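Local coordinates for TolA protein (Vibrio cholerae, PDB 4G7X), which probably links the inner-membrane Tol complex to partners at the outer membrane through its C-terminal domain, helping to maintain envelope integrity, at residues 45-48 and 49-53; 55-58 and 59-63; 38-41 and 42-46. One frame throughout, in Å; residues are numbered along the deposited sequence.

Contact 1 of 3, residues 45-48 and 49-53; sequences TSEV and GRYGA
The carbonyl oxygens of Thr45, Ser46, Glu47 and Val48 accept, in order, the amides of Gly49, Arg50, Tyr51 and Gly52, an unbroken i to i+4 ladder. On this rod Glu47 and Arg50 lie alongside each other and point the same way. Arg50 meets the carboxylate side-on with two nitrogens, NE to Glu47 OE1 at 2.9 Å and NH2 to Glu47 OE2 at 3.0 Å, one for each oxygen. Both oxygens are approached on the syn side, although NE stands 25° out of the carboxylate plane, and the two flat groups are turned 30° from coplanarity. The bend of the arginine chain at chi3 (67°) brings the guanidinium back alongside the glutamate, and the paired bonds restrain its rotation. Tyr51 lies beside the same carboxylate, with CE2 3.4 Å from Glu47 OE2 and the ring nearly perpendicular to it. Its CD2 also sits over one face of the guanidinium, toward the rim. Glu47 and Tyr51 are buried, packing on Val124 and Leu128 of helix 122-128, so the arginine probably offsets a carboxylate charge largely withdrawn from water. This is an intrahelical i to i+3 salt bridge at the border of a helix-helix interface in the TolA C-terminal domain.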
loop_
_atom_site.group_PDB
_atom_site.type_symbol
_atom_site.label_atom_id
_atom_site.label_comp_id
_atom_site.label_asym_id
_atom_site.label_seq_id
_atom_site.Cartn_x
_atom_site.Cartn_y
_atom_site.Cartn_z
ATOM N N THR B 45 21.567 -8.844 1.569
ATOM C CA THR B 45 21.494 -8.024 2.777
ATOM C C THR B 45 21.837 -6.560 2.466
ATOM O O THR B 45 21.142 -5.642 2.914
ATOM C CB THR B 45 22.396 -8.601 3.887
ATOM O OG1 THR B 45 21.956 -9.929 4.201
ATOM C CG2 THR B 45 22.343 -7.752 5.157
ATOM N N SER B 46 22.886 -6.352 1.673
ATOM C CA SER B 46 23.296 -5.012 1.258
ATOM C C SER B 46 22.204 -4.307 0.452
ATOM O O SER B 46 21.890 -3.144 0.711
ATOM C CB SER B 46 24.598 -5.077 0.450
ATOM O OG SER B 46 25.074 -3.779 0.126
ATOM N N GLU B 47 21.628 -5.023 -0.511
ATOM C CA GLU B 47 20.591 -4.470 -1.382
ATOM C C GLU B 47 19.297 -4.133 -0.645
ATOM O O GLU B 47 18.654 -3.126 -0.953
ATOM C CB GLU B 47 20.322 -5.405 -2.563
ATOM C CG GLU B 47 21.423 -5.381 -3.611
ATOM C CD GLU B 47 21.500 -4.056 -4.347
ATOM O OE1 GLU B 47 22.268 -3.178 -3.909
ATOM O OE2 GLU B 47 20.777 -3.884 -5.350
ATOM N N VAL B 48 18.924 -4.963 0.328
ATOM C CA VAL B 48 17.762 -4.689 1.179
ATOM C C VAL B 48 17.954 -3.393 1.964
ATOM O O VAL B 48 17.020 -2.597 2.104
ATOM C CB VAL B 48 17.436 -5.879 2.111
ATOM C CG1 VAL B 48 16.418 -5.496 3.180
ATOM C CG2 VAL B 48 16.910 -7.041 1.287
ATOM N N GLY B 49 19.171 -3.175 2.457
ATOM C CA GLY B 49 19.510 -1.930 3.137
ATOM C C GLY B 49 19.420 -0.734 2.204
ATOM O O GLY B 49 18.860 0.303 2.571
ATOM N N ARG B 50 19.952 -0.890 0.993
ATOM C CA ARG B 50 19.994 0.196 0.012
ATOM C C ARG B 50 18.594 0.599 -0.454
ATOM O O ARG B 50 18.252 1.786 -0.444
ATOM C CB ARG B 50 20.883 -0.176 -1.183
ATOM C CG ARG B 50 21.217 1.005 -2.082
ATOM C CD ARG B 50 22.255 0.665 -3.141
ATOM N NE ARG B 50 21.771 -0.294 -4.132
ATOM C CZ ARG B 50 21.021 0.011 -5.189
ATOM N NH1 ARG B 50 20.630 1.263 -5.411
ATOM N NH2 ARG B 50 20.645 -0.947 -6.024
ATOM N N TYR B 51 17.789 -0.386 -0.846
ATOM C CA TYR B 51 16.416 -0.109 -1.269
ATOM C C TYR B 51 15.527 0.328 -0.113
ATOM O O TYR B 51 14.675 1.199 -0.287
ATOM C CB TYR B 51 15.817 -1.290 -2.038
ATOM C CG TYR B 51 16.275 -1.336 -3.477
ATOM C CD1 TYR B 51 15.611 -0.608 -4.464
ATOM C CD2 TYR B 51 17.387 -2.090 -3.851
ATOM C CE1 TYR B 51 16.036 -0.631 -5.784
ATOM C CE2 TYR B 51 17.815 -2.128 -5.168
ATOM C CZ TYR B 51 17.139 -1.397 -6.129
ATOM O OH TYR B 51 17.567 -1.428 -7.437
ATOM N N GLY B 52 15.740 -0.254 1.065
ATOM C CA GLY B 52 15.052 0.196 2.277
ATOM C C GLY B 52 15.220 1.691 2.496
ATOM O O GLY B 52 14.255 2.396 2.801
ATOM N N ALA B 53 16.451 2.174 2.344
ATOM C CA ALA B 53 16.745 3.600 2.471
ATOM C C ALA B 53 16.071 4.432 1.376
ATOM O O ALA B 53 15.573 5.525 1.645
ATOM C CB ALA B 53 18.249 3.832 2.478
#

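Contact 2 of 3, residues 55-58 and 59-63; sequences YTQL and IRQNL
The firmest polar links are backbone hydrogen bonds: the amides of Ile59, Arg60 and Gln61 donate to the carbonyl oxygens of Tyr55, Thr56 and Gln57, with Arg60 N 2.9 Å from Thr56 O. The side chains add weaker ones. Gln57 OE1 and Arg60 NH2 approach to 2.6 Å, but the N-H points well aside, at 119°, and the hydrogen bond is weak and doubtful. The glutamine chain bends at chi2 (68°), which carries its amide back over the following turn, and the two side chains cross at about a right angle. Their amide and guanidinium planes are 67° apart. One face of the guanidinium, toward its rim, rests against Gln57 CA. On the other branch of the same amide, Gln57 NE2 makes a weak bond, 3.4 Å to Gln61 OE1, while also lying 3.3 Å from Gln61 CG. One glutamine thus comes close to both its i+3 and i+4 neighbours. The regular i to i+4 pattern of the alpha helix then gives way: Asn62 N turns to Ile59 O and Leu63 N to Arg60 O, both i to i+3, as the chain leaves helix 38-62. Farther out, Arg60 CG lies 3.3 Å from Thr56 O, and Thr56 CG2 is 3.9 Å from Arg60 NE. The hydroxyl of Thr56 bonds back to Gly52 O. Leu58 CD2 comes 3.9 Å from Gln61 NE2. On the buried side Ile59 CG1 lies 3.3 Å from Tyr55 O, and the side chains of both residues pack on Leu133 of strand 130-135. Tyr55 also sets its ring edge-to-face with Phe115, and its OH hydrogen-bonds to Pro116 O.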
loop_
_atom_site.group_PDB
_atom_site.type_symbol
_atom_site.label_atom_id
_atom_site.label_comp_id
_atom_site.label_asym_id
_atom_site.label_seq_id
_atom_site.Cartn_x
_atom_site.Cartn_y
_atom_site.Cartn_z
ATOM N N TYR B 55 13.255 3.636 -0.155
ATOM C CA TYR B 55 11.827 3.641 0.184
ATOM C C TYR B 55 11.498 4.620 1.305
ATOM O O TYR B 55 10.495 5.334 1.240
ATOM C CB TYR B 55 11.333 2.243 0.568
ATOM C CG TYR B 55 11.471 1.171 -0.494
ATOM C CD1 TYR B 55 11.715 1.490 -1.833
ATOM C CD2 TYR B 55 11.320 -0.169 -0.155
ATOM C CE1 TYR B 55 11.837 0.495 -2.789
ATOM C CE2 TYR B 55 11.426 -1.168 -1.107
ATOM C CZ TYR B 55 11.684 -0.831 -2.418
ATOM O OH TYR B 55 11.795 -1.828 -3.357
ATOM N N THR B 56 12.349 4.648 2.328
ATOM C CA THR B 56 12.166 5.522 3.481
ATOM C C THR B 56 12.242 6.995 3.059
ATOM O O THR B 56 11.453 7.822 3.528
ATOM C CB THR B 56 13.190 5.191 4.592
ATOM O OG1 THR B 56 13.111 3.797 4.926
ATOM C CG2 THR B 56 12.913 6.008 5.838
ATOM N N GLN B 57 13.164 7.308 2.148
ATOM C CA GLN B 57 13.283 8.656 1.592
ATOM C C GLN B 57 12.049 9.051 0.779
ATOM O O GLN B 57 11.562 10.177 0.894
ATOM C CB GLN B 57 14.568 8.790 0.758
ATOM C CG GLN B 57 14.689 10.067 -0.071
ATOM C CD GLN B 57 14.861 11.330 0.758
ATOM O OE1 GLN B 57 15.258 11.284 1.922
ATOM N NE2 GLN B 57 14.566 12.473 0.151
ATOM N N LEU B 58 11.536 8.124 -0.028
ATOM C CA LEU B 58 10.325 8.391 -0.809
ATOM C C LEU B 58 9.141 8.728 0.095
ATOM O O LEU B 58 8.364 9.637 -0.205
ATOM C CB LEU B 58 9.983 7.215 -1.728
ATOM C CG LEU B 58 10.875 7.046 -2.963
ATOM C CD1 LEU B 58 10.616 5.703 -3.627
ATOM C CD2 LEU B 58 10.677 8.190 -3.949
ATOM N N ILE B 59 9.019 8.002 1.202
ATOM C CA ILE B 59 7.950 8.249 2.169
ATOM C C ILE B 59 8.161 9.598 2.858
ATOM O O ILE B 59 7.229 10.396 2.968
ATOM C CB ILE B 59 7.848 7.103 3.199
ATOM C CG1 ILE B 59 7.471 5.799 2.486
ATOM C CG2 ILE B 59 6.833 7.437 4.290
ATOM C CD1 ILE B 59 7.764 4.548 3.282
ATOM N N ARG B 60 9.395 9.858 3.288
ATOM C CA ARG B 60 9.738 11.115 3.958
ATOM C C ARG B 60 9.459 12.349 3.098
ATOM O O ARG B 60 8.984 13.368 3.607
ATOM C CB ARG B 60 11.200 11.104 4.424
ATOM C CG ARG B 60 11.428 10.347 5.723
ATOM C CD ARG B 60 12.819 10.596 6.295
ATOM N NE ARG B 60 13.847 9.796 5.630
ATOM C CZ ARG B 60 14.717 10.267 4.740
ATOM N NH1 ARG B 60 15.608 9.453 4.194
ATOM N NH2 ARG B 60 14.706 11.550 4.398
ATOM N N GLN B 61 9.740 12.253 1.801
ATOM C CA GLN B 61 9.481 13.347 0.855
ATOM C C GLN B 61 8.008 13.749 0.775
ATOM O O GLN B 61 7.692 14.904 0.490
ATOM C CB GLN B 61 9.983 12.979 -0.541
ATOM C CG GLN B 61 11.483 13.130 -0.721
ATOM C CD GLN B 61 11.938 12.832 -2.137
ATOM O OE1 GLN B 61 12.859 13.471 -2.648
ATOM N NE2 GLN B 61 11.291 11.863 -2.780
ATOM N N ASN B 62 7.117 12.791 1.020
ATOM C CA ASN B 62 5.678 13.027 0.942
ATOM C C ASN B 62 5.063 13.373 2.293
ATOM O O ASN B 62 3.909 13.795 2.371
ATOM C CB ASN B 62 4.976 11.803 0.350
ATOM C CG ASN B 62 5.327 11.577 -1.107
ATOM O OD1 ASN B 62 5.782 10.499 -1.486
ATOM N ND2 ASN B 62 5.120 12.596 -1.934
ATOM N N LEU B 63 5.848 13.208 3.349
ATOM C CA LEU B 63 5.369 13.373 4.708
ATOM C C LEU B 63 5.134 14.843 5.041
ATOM O O LEU B 63 6.014 15.685 4.833
ATOM C CB LEU B 63 6.383 12.757 5.677
ATOM C CG LEU B 63 6.002 12.493 7.129
ATOM C CD1 LEU B 63 4.934 11.415 7.239
ATOM C CD2 LEU B 63 7.249 12.090 7.896
#

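Contact 3 of 3, residues 38-41 and 42-46; sequences AARQ and QFVTS
Among the side chains, Arg40 and Phe43 run alongside each other and point the same way. The guanidinium is tilted 30° from the phenyl plane, and Phe43 CD2 lies over one of its faces, displaced toward the rim and 3.3 Å from Arg40 NH1. With CG anti to the backbone N (chi1 -170°) and a bend at chi2 (62°), the arginine chain turns along the helix to reach the ring. Arg40 NE forms a salt bridge with Asp123 of helix 122-128. Backbone hydrogen bonds follow the helical i to i+4 pattern, from Gln42 N to Ala38 O through Thr45 N to Gln41 O; Val44 N meets Arg40 O at 2.9 Å. A side-chain to backbone bond adds to the series: Thr45 OG1 donates to Gln41 O over 2.9 Å, on the opposite face of the carbonyl plane from Thr45 N, so the oxygen accepts twice. The Val44 CG2 methyl lies close to a carbonyl oxygen, 3.3 Å from Arg40 O, while nonpolar contact comes from Phe43 and Val44 resting on Val124 of helix 122-128. Arg40 is thus held by charge at its NE and by an aromatic neighbour over one face, while the Thr45 hydroxyl finds an acceptor within its own helix at the protein surface.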
loop_
_atom_site.group_PDB
_atom_site.type_symbol
_atom_site.label_atom_id
_atom_site.label_comp_id
_atom_site.label_asym_id
_atom_site.label_seq_id
_atom_site.Cartn_x
_atom_site.Cartn_y
_atom_site.Cartn_z
ATOM N N ALA B 38 27.303 -17.784 0.723
ATOM C CA ALA B 38 27.477 -16.663 1.644
ATOM C C ALA B 38 27.612 -15.333 0.915
ATOM O O ALA B 38 27.108 -14.315 1.386
ATOM C CB ALA B 38 28.676 -16.898 2.548
ATOM N N ALA B 39 28.282 -15.344 -0.235
ATOM C CA ALA B 39 28.496 -14.124 -1.005
ATOM C C ALA B 39 27.172 -13.532 -1.478
ATOM O O ALA B 39 26.985 -12.312 -1.443
ATOM C CB ALA B 39 29.416 -14.391 -2.187
ATOM N N ARG B 40 26.261 -14.399 -1.916
ATOM C CA ARG B 40 24.945 -13.954 -2.369
ATOM C C ARG B 40 24.128 -13.400 -1.207
ATOM O O ARG B 40 23.454 -12.379 -1.354
ATOM C CB ARG B 40 24.187 -15.075 -3.087
ATOM C CG ARG B 40 22.922 -14.608 -3.800
ATOM C CD ARG B 40 23.230 -13.605 -4.900
ATOM N NE ARG B 40 22.012 -13.039 -5.481
ATOM C CZ ARG B 40 21.990 -12.095 -6.419
ATOM N NH1 ARG B 40 23.120 -11.595 -6.900
ATOM N NH2 ARG B 40 20.828 -11.652 -6.883
ATOM N N GLN B 41 24.208 -14.056 -0.053
ATOM C CA GLN B 41 23.541 -13.559 1.155
ATOM C C GLN B 41 24.005 -12.151 1.523
ATOM O O GLN B 41 23.191 -11.312 1.910
ATOM C CB GLN B 41 23.734 -14.517 2.330
ATOM C CG GLN B 41 23.007 -15.842 2.166
ATOM C CD GLN B 41 22.982 -16.671 3.437
ATOM O OE1 GLN B 41 23.512 -16.268 4.476
ATOM N NE2 GLN B 41 22.365 -17.844 3.359
ATOM N N GLN B 42 25.306 -11.895 1.390
ATOM C CA GLN B 42 25.866 -10.565 1.639
ATOM C C GLN B 42 25.299 -9.528 0.676
ATOM O O GLN B 42 24.942 -8.422 1.085
ATOM C CB GLN B 42 27.394 -10.590 1.551
ATOM C CG GLN B 42 28.034 -11.375 2.683
ATOM C CD GLN B 42 29.546 -11.299 2.697
ATOM O OE1 GLN B 42 30.177 -10.826 1.749
ATOM N NE2 GLN B 42 30.139 -11.768 3.790
ATOM N N PHE B 43 25.210 -9.897 -0.598
ATOM C CA PHE B 43 24.666 -9.006 -1.617
ATOM C C PHE B 43 23.202 -8.675 -1.338
ATOM O O PHE B 43 22.804 -7.513 -1.406
ATOM C CB PHE B 43 24.838 -9.601 -3.015
ATOM C CG PHE B 43 24.219 -8.773 -4.106
ATOM C CD1 PHE B 43 24.841 -7.613 -4.559
ATOM C CD2 PHE B 43 23.011 -9.153 -4.684
ATOM C CE1 PHE B 43 24.271 -6.847 -5.569
ATOM C CE2 PHE B 43 22.437 -8.393 -5.692
ATOM C CZ PHE B 43 23.069 -7.241 -6.135
ATOM N N VAL B 44 22.414 -9.694 -1.010
ATOM C CA VAL B 44 20.992 -9.499 -0.710
ATOM C C VAL B 44 20.811 -8.589 0.507
ATOM O O VAL B 44 20.021 -7.652 0.468
ATOM C CB VAL B 44 20.249 -10.846 -0.534
ATOM C CG1 VAL B 44 18.813 -10.624 -0.079
ATOM C CG2 VAL B 44 20.268 -11.638 -1.835
ATOM N N THR B 45 21.567 -8.844 1.569
ATOM C CA THR B 45 21.494 -8.024 2.777
ATOM C C THR B 45 21.837 -6.560 2.466
ATOM O O THR B 45 21.142 -5.642 2.914
ATOM C CB THR B 45 22.396 -8.601 3.887
ATOM O OG1 THR B 45 21.956 -9.929 4.201
ATOM C CG2 THR B 45 22.343 -7.752 5.157
ATOM N N SER B 46 22.886 -6.352 1.673
ATOM C CA SER B 46 23.296 -5.012 1.258
ATOM C C SER B 46 22.204 -4.307 0.452
ATOM O O SER B 46 21.890 -3.144 0.711
ATOM C CB SER B 46 24.598 -5.077 0.450
ATOM O OG SER B 46 25.074 -3.779 0.126
#

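In the fold
All three contacts are short-range and lie on helix 38-62, so each spans successive helical turns and none closes a long loop. From the N terminus, contact 3 (38-46) comes first; contact 1 (45-53) overlaps it at Thr45 and Ser46, their centres about 11 Å apart. Contact 2 (55-63) follows in series and reaches into the loop at Leu63, its centre about 26 Å from that of contact 3, on the opposite side of the chain's centre. None nests within another or crosses it. Contacts 3 and 1 set the first half of the helix against helix 122-128, whereas contact 2 joins the second half to strand 130-135 and helix 99-110.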